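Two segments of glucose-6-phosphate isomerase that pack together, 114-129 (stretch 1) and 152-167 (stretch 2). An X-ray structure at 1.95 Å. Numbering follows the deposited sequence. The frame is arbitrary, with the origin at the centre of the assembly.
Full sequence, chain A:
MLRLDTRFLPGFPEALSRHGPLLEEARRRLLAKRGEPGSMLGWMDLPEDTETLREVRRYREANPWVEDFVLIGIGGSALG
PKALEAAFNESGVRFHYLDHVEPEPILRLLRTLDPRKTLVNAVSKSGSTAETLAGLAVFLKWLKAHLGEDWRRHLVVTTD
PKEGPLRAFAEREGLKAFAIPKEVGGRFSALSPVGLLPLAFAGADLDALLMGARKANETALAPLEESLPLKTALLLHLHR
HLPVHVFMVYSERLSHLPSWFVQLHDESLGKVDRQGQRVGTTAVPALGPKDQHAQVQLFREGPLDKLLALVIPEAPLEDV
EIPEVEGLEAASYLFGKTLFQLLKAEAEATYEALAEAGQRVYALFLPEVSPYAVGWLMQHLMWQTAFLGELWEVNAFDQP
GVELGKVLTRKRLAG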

# COMPACT_ATOMS: atom_id res chain seq x y z
N ASP A 114 -4.22 -17.96 -19.90
CA ASP A 114 -4.49 -19.18 -20.66
C ASP A 114 -5.21 -20.10 -19.67
O ASP A 114 -4.61 -20.56 -18.70
N PRO A 115 -6.50 -20.38 -19.90
CA PRO A 115 -7.27 -21.25 -19.01
C PRO A 115 -6.56 -22.56 -18.67
O PRO A 115 -6.57 -23.02 -17.53
N ARG A 116 -5.92 -23.16 -19.68
CA ARG A 116 -5.22 -24.42 -19.49
C ARG A 116 -4.07 -24.35 -18.50
O ARG A 116 -3.65 -25.37 -17.96
N LYS A 117 -3.55 -23.15 -18.28
CA LYS A 117 -2.42 -22.95 -17.36
C LYS A 117 -2.84 -22.21 -16.09
O LYS A 117 -1.98 -21.82 -15.29
N THR A 118 -4.14 -22.03 -15.91
CA THR A 118 -4.65 -21.29 -14.76
C THR A 118 -5.34 -22.13 -13.70
O THR A 118 -6.17 -22.99 -14.00
N LEU A 119 -4.98 -21.89 -12.44
CA LEU A 119 -5.61 -22.56 -11.32
C LEU A 119 -6.32 -21.47 -10.52
O LEU A 119 -5.72 -20.45 -10.20
N VAL A 120 -7.60 -21.68 -10.23
CA VAL A 120 -8.37 -20.71 -9.48
C VAL A 120 -8.59 -21.22 -8.06
O VAL A 120 -9.01 -22.36 -7.86
N ASN A 121 -8.30 -20.38 -7.08
CA ASN A 121 -8.45 -20.73 -5.67
C ASN A 121 -9.43 -19.78 -5.01
O ASN A 121 -9.11 -18.61 -4.77
N ALA A 122 -10.64 -20.27 -4.73
CA ALA A 122 -11.66 -19.45 -4.07
C ALA A 122 -11.47 -19.59 -2.57
O ALA A 122 -11.65 -20.67 -2.01
N VAL A 123 -11.12 -18.48 -1.92
CA VAL A 123 -10.87 -18.49 -0.49
C VAL A 123 -11.82 -17.60 0.30
O VAL A 123 -11.93 -16.40 0.05
N SER A 124 -12.50 -18.21 1.27
CA SER A 124 -13.44 -17.49 2.14
C SER A 124 -13.78 -18.37 3.34
O SER A 124 -14.20 -19.52 3.18
N LYS A 125 -13.60 -17.83 4.55
CA LYS A 125 -13.90 -18.61 5.75
C LYS A 125 -15.39 -18.91 5.85
O LYS A 125 -15.78 -20.07 5.99
N SER A 126 -16.22 -17.87 5.77
CA SER A 126 -17.67 -18.03 5.85
C SER A 126 -18.18 -18.66 4.56
O SER A 126 -19.22 -19.33 4.55
N GLY A 127 -17.44 -18.43 3.48
CA GLY A 127 -17.83 -18.97 2.19
C GLY A 127 -18.90 -18.13 1.50
O GLY A 127 -19.32 -18.45 0.39
N SER A 128 -19.33 -17.06 2.15
CA SER A 128 -20.37 -16.22 1.57
C SER A 128 -19.96 -14.76 1.32
O SER A 128 -20.81 -13.93 1.01
N THR A 129 -18.68 -14.45 1.44
CA THR A 129 -18.23 -13.08 1.22
C THR A 129 -18.65 -12.61 -0.17
O THR A 129 -18.28 -13.22 -1.17
N ARG A 152 -13.25 -28.58 -13.45
CA ARG A 152 -13.14 -28.90 -12.03
C ARG A 152 -11.72 -28.98 -11.50
O ARG A 152 -11.48 -28.63 -10.34
N ARG A 153 -10.79 -29.44 -12.32
CA ARG A 153 -9.41 -29.56 -11.87
C ARG A 153 -8.75 -28.20 -11.71
O ARG A 153 -7.75 -28.07 -11.00
N HIS A 154 -9.32 -27.18 -12.35
CA HIS A 154 -8.76 -25.83 -12.30
C HIS A 154 -9.35 -24.94 -11.20
O HIS A 154 -9.02 -23.76 -11.11
N LEU A 155 -10.22 -25.51 -10.37
CA LEU A 155 -10.83 -24.76 -9.27
C LEU A 155 -10.66 -25.49 -7.95
O LEU A 155 -11.11 -26.63 -7.79
N VAL A 156 -9.98 -24.84 -7.01
CA VAL A 156 -9.75 -25.40 -5.69
C VAL A 156 -10.33 -24.43 -4.66
O VAL A 156 -10.19 -23.22 -4.80
N VAL A 157 -10.98 -24.97 -3.64
CA VAL A 157 -11.61 -24.14 -2.62
C VAL A 157 -10.97 -24.24 -1.23
O VAL A 157 -10.55 -25.31 -0.80
N THR A 158 -10.90 -23.10 -0.55
CA THR A 158 -10.35 -23.03 0.80
C THR A 158 -11.43 -22.34 1.63
O THR A 158 -11.69 -21.15 1.45
N THR A 159 -12.07 -23.09 2.52
CA THR A 159 -13.16 -22.55 3.32
C THR A 159 -13.40 -23.39 4.59
O THR A 159 -12.73 -24.39 4.81
N ASP A 160 -14.37 -22.98 5.41
CA ASP A 160 -14.69 -23.72 6.63
C ASP A 160 -14.88 -25.19 6.27
O ASP A 160 -15.39 -25.51 5.19
N PRO A 161 -14.49 -26.11 7.16
CA PRO A 161 -14.67 -27.53 6.85
C PRO A 161 -16.11 -28.01 6.72
O PRO A 161 -16.38 -29.01 6.05
N LYS A 162 -17.05 -27.30 7.34
CA LYS A 162 -18.45 -27.73 7.31
C LYS A 162 -19.51 -26.67 6.98
O LYS A 162 -20.57 -27.01 6.46
N GLU A 163 -19.24 -25.40 7.28
CA GLU A 163 -20.22 -24.34 7.04
C GLU A 163 -20.03 -23.54 5.75
O GLU A 163 -18.95 -23.54 5.16
N GLY A 164 -21.09 -22.86 5.34
CA GLY A 164 -21.03 -22.00 4.16
C GLY A 164 -21.31 -22.58 2.79
O GLY A 164 -21.20 -23.79 2.57
N PRO A 165 -21.67 -21.72 1.83
CA PRO A 165 -21.97 -22.12 0.46
C PRO A 165 -20.78 -22.65 -0.35
O PRO A 165 -20.96 -23.49 -1.24
N LEU A 166 -19.58 -22.18 -0.05
CA LEU A 166 -18.39 -22.65 -0.77
C LEU A 166 -18.10 -24.11 -0.44
O LEU A 166 -17.70 -24.88 -1.30
N ARG A 167 -18.29 -24.47 0.82
CA ARG A 167 -18.06 -25.84 1.25
C ARG A 167 -19.07 -26.75 0.53
O ARG A 167 -18.71 -27.80 0.01

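The strand that begins at Thr118 and strand 155-159 lie side by side and parallel; as in any β-strand, successive side chains alternate between the two faces, and those level with each other touch laterally. Asn121, Val123, Val156 and Thr158 share one face; Val120, Ala122, Leu155 and Val157 share the other.

At the leading end, His154 covers more of the contact than any other residue. Its CA-CB bond runs sideways, but chi1 m with chi2 at -109° swings the ring back against stretch 1, where His154 ND1 donates to Thr118 O at 2.7 Å. The acceptor lies near the ring plane, as a bond along the ND1-H direction requires. Leu119, in the t,p rotamer, also starts sideways and bends inward, bringing CD1 to 3.4 Å from His154 O and 4.1 Å from Val156 CG1.

Asn121 is the polar centre of its face. With chi1 t, its amide extends over the neighbouring strand, and ND2 donates both to Val156 O (3.0 Å) and to Thr158 OG1 (3.3 Å). Thr158, chi1 m, places OG1 where it can accept this bond and donate to water 1 (2.6 Å), which in turn donates to Asn121 OD1 (2.8 Å), closing a small ring.

The face of Val120 and Leu155 is largely apolar along the strands, with Ser124 and Thr159 at its far end: Val120 CG1 meets Leu155 CD1 at 3.9 Å, both side chains having chi1 t. Farther along, Leu166 points toward stretch 1 from the helix start, its CD1 lying 3.7 Å from Ser124 CB and 4.4 Å from Ala122 CB.

At the end of its strand, Thr159 (chi1 t) donates from OG1 to Ser124 O at 2.6 Å; beyond it, Gly127 has positive phi, and an ideal CB would sit tightly against Thr159 OG1 and Leu166 N. Lys125 points away at CB, yet its extended chain ends with chi4 p, and water 2 links Lys125 NZ (2.6 Å) to Asp160 OD1 (2.7 Å).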

# COMPACT_ATOMS: atom_id res chain seq x y z
CB ASP A 114 -3.20 -19.85 -21.11
CG ASP A 114 -3.44 -21.10 -21.93
OD1 ASP A 114 -4.56 -21.66 -21.87
OD2 ASP A 114 -2.52 -21.55 -22.64
CB PRO A 115 -8.56 -21.49 -19.79
CG PRO A 115 -8.74 -20.23 -20.54
CD PRO A 115 -7.33 -19.94 -21.04
CB ARG A 116 -4.69 -24.94 -20.83
CG ARG A 116 -5.72 -25.04 -21.94
CD ARG A 116 -5.24 -26.02 -22.99
NE ARG A 116 -5.29 -27.39 -22.47
CZ ARG A 116 -4.45 -28.36 -22.80
NH1 ARG A 116 -3.47 -28.13 -23.67
NH2 ARG A 116 -4.60 -29.57 -22.28
CB LYS A 117 -1.33 -22.13 -18.05
CG LYS A 117 -0.71 -22.75 -19.29
CD LYS A 117 0.19 -21.72 -19.95
CE LYS A 117 1.20 -22.36 -20.89
NZ LYS A 117 2.17 -21.33 -21.38
CB THR A 118 -5.65 -20.20 -15.22
OG1 THR A 118 -5.02 -19.34 -16.19
CG2 THR A 118 -6.12 -19.37 -14.04
CB LEU A 119 -4.59 -23.26 -10.41
CG LEU A 119 -5.22 -23.86 -9.15
CD1 LEU A 119 -6.24 -24.93 -9.54
CD2 LEU A 119 -4.14 -24.44 -8.26
CB VAL A 120 -9.73 -20.44 -10.15
CG1 VAL A 120 -10.50 -19.37 -9.38
CG2 VAL A 120 -9.51 -19.99 -11.59
CB ASN A 121 -7.08 -20.65 -4.97
CG ASN A 121 -7.13 -21.01 -3.49
OD1 ASN A 121 -6.23 -20.65 -2.74
ND2 ASN A 121 -8.19 -21.71 -3.07
CB ALA A 122 -13.04 -19.91 -4.48
CB VAL A 123 -9.43 -18.01 -0.19
CG1 VAL A 123 -9.08 -18.30 1.26
CG2 VAL A 123 -8.45 -18.68 -1.15
CB SER A 124 -14.73 -17.16 1.38
OG SER A 124 -15.68 -16.56 2.24
CB LYS A 125 -13.45 -17.86 7.01
CG LYS A 125 -13.74 -18.63 8.30
CD LYS A 125 -13.30 -17.86 9.54
CE LYS A 125 -13.66 -18.61 10.82
NZ LYS A 125 -12.93 -19.90 10.92
CB SER A 126 -18.35 -16.67 6.02
OG SER A 126 -18.22 -15.91 4.82
CB SER A 128 -21.62 -16.25 2.46
OG SER A 128 -21.38 -15.60 3.69
CB THR A 129 -16.71 -12.97 1.38
OG1 THR A 129 -16.36 -13.33 2.72
CG2 THR A 129 -16.23 -11.55 1.10
CB ARG A 152 -13.88 -30.20 -11.73
CG ARG A 152 -15.37 -30.12 -12.01
CD ARG A 152 -16.13 -31.34 -11.51
NE ARG A 152 -17.55 -31.17 -11.77
CZ ARG A 152 -18.12 -31.30 -12.96
NH1 ARG A 152 -17.38 -31.61 -14.02
NH2 ARG A 152 -19.42 -31.08 -13.11
CB ARG A 153 -8.59 -30.40 -12.86
CG ARG A 153 -7.23 -30.82 -12.31
CD ARG A 153 -6.36 -31.54 -13.35
NE ARG A 153 -5.07 -31.93 -12.78
CZ ARG A 153 -4.05 -32.41 -13.49
NH1 ARG A 153 -4.15 -32.55 -14.80
NH2 ARG A 153 -2.92 -32.73 -12.88
CB HIS A 154 -8.92 -25.16 -13.66
CG HIS A 154 -8.10 -25.79 -14.75
ND1 HIS A 154 -7.00 -25.18 -15.30
CD2 HIS A 154 -8.21 -27.00 -15.35
CE1 HIS A 154 -6.46 -25.99 -16.21
NE2 HIS A 154 -7.18 -27.10 -16.25
CB LEU A 155 -12.33 -24.53 -9.53
CG LEU A 155 -13.09 -23.82 -8.41
CD1 LEU A 155 -12.52 -22.43 -8.20
CD2 LEU A 155 -14.57 -23.74 -8.75
CB VAL A 156 -8.23 -25.63 -5.45
CG1 VAL A 156 -7.47 -24.34 -5.67
CG2 VAL A 156 -8.00 -26.17 -4.04
CB VAL A 157 -13.12 -24.51 -2.50
CG1 VAL A 157 -13.80 -23.66 -1.45
CG2 VAL A 157 -13.80 -24.33 -3.84
CB THR A 158 -9.05 -22.19 0.83
OG1 THR A 158 -8.06 -22.82 0.01
CG2 THR A 158 -8.54 -22.06 2.26
CB THR A 159 -14.46 -22.52 2.47
OG1 THR A 159 -15.48 -21.76 3.14
CG2 THR A 159 -14.97 -23.93 2.22
CB ASP A 160 -15.98 -23.19 7.26
CG ASP A 160 -16.27 -23.83 8.61
OD1 ASP A 160 -15.80 -23.29 9.63
OD2 ASP A 160 -16.96 -24.87 8.63
CB PRO A 161 -13.92 -28.22 7.98
CG PRO A 161 -14.13 -27.28 9.14
CD PRO A 161 -13.90 -25.93 8.50
CB LYS A 162 -18.81 -28.39 8.65
CG LYS A 162 -17.95 -29.60 9.01
CD LYS A 162 -18.33 -30.18 10.36
CE LYS A 162 -18.22 -29.14 11.46
NZ LYS A 162 -18.60 -29.68 12.80
CB GLU A 163 -20.20 -23.32 8.19
CG GLU A 163 -20.29 -23.91 9.59
CD GLU A 163 -21.58 -24.67 9.83
OE1 GLU A 163 -22.61 -24.28 9.24
OE2 GLU A 163 -21.55 -25.64 10.61
CB PRO A 165 -22.60 -20.86 -0.14
CG PRO A 165 -21.99 -19.75 0.65
CD PRO A 165 -22.00 -20.30 2.05
CB LEU A 166 -17.16 -21.81 -0.41
CG LEU A 166 -16.93 -20.52 -1.19
CD1 LEU A 166 -15.55 -19.99 -0.85
CD2 LEU A 166 -17.03 -20.79 -2.69
CB ARG A 167 -18.23 -25.97 2.76
CG ARG A 167 -18.16 -27.40 3.30
CD ARG A 167 -16.89 -28.12 2.87
NE ARG A 167 -15.68 -27.40 3.25
CZ ARG A 167 -14.45 -27.89 3.10
NH1 ARG A 167 -14.27 -29.09 2.58
NH2 ARG A 167 -13.39 -27.17 3.47
O HOH W 1 -6.06 -21.10 0.03
O HOH W 2 -13.63 -21.73 9.23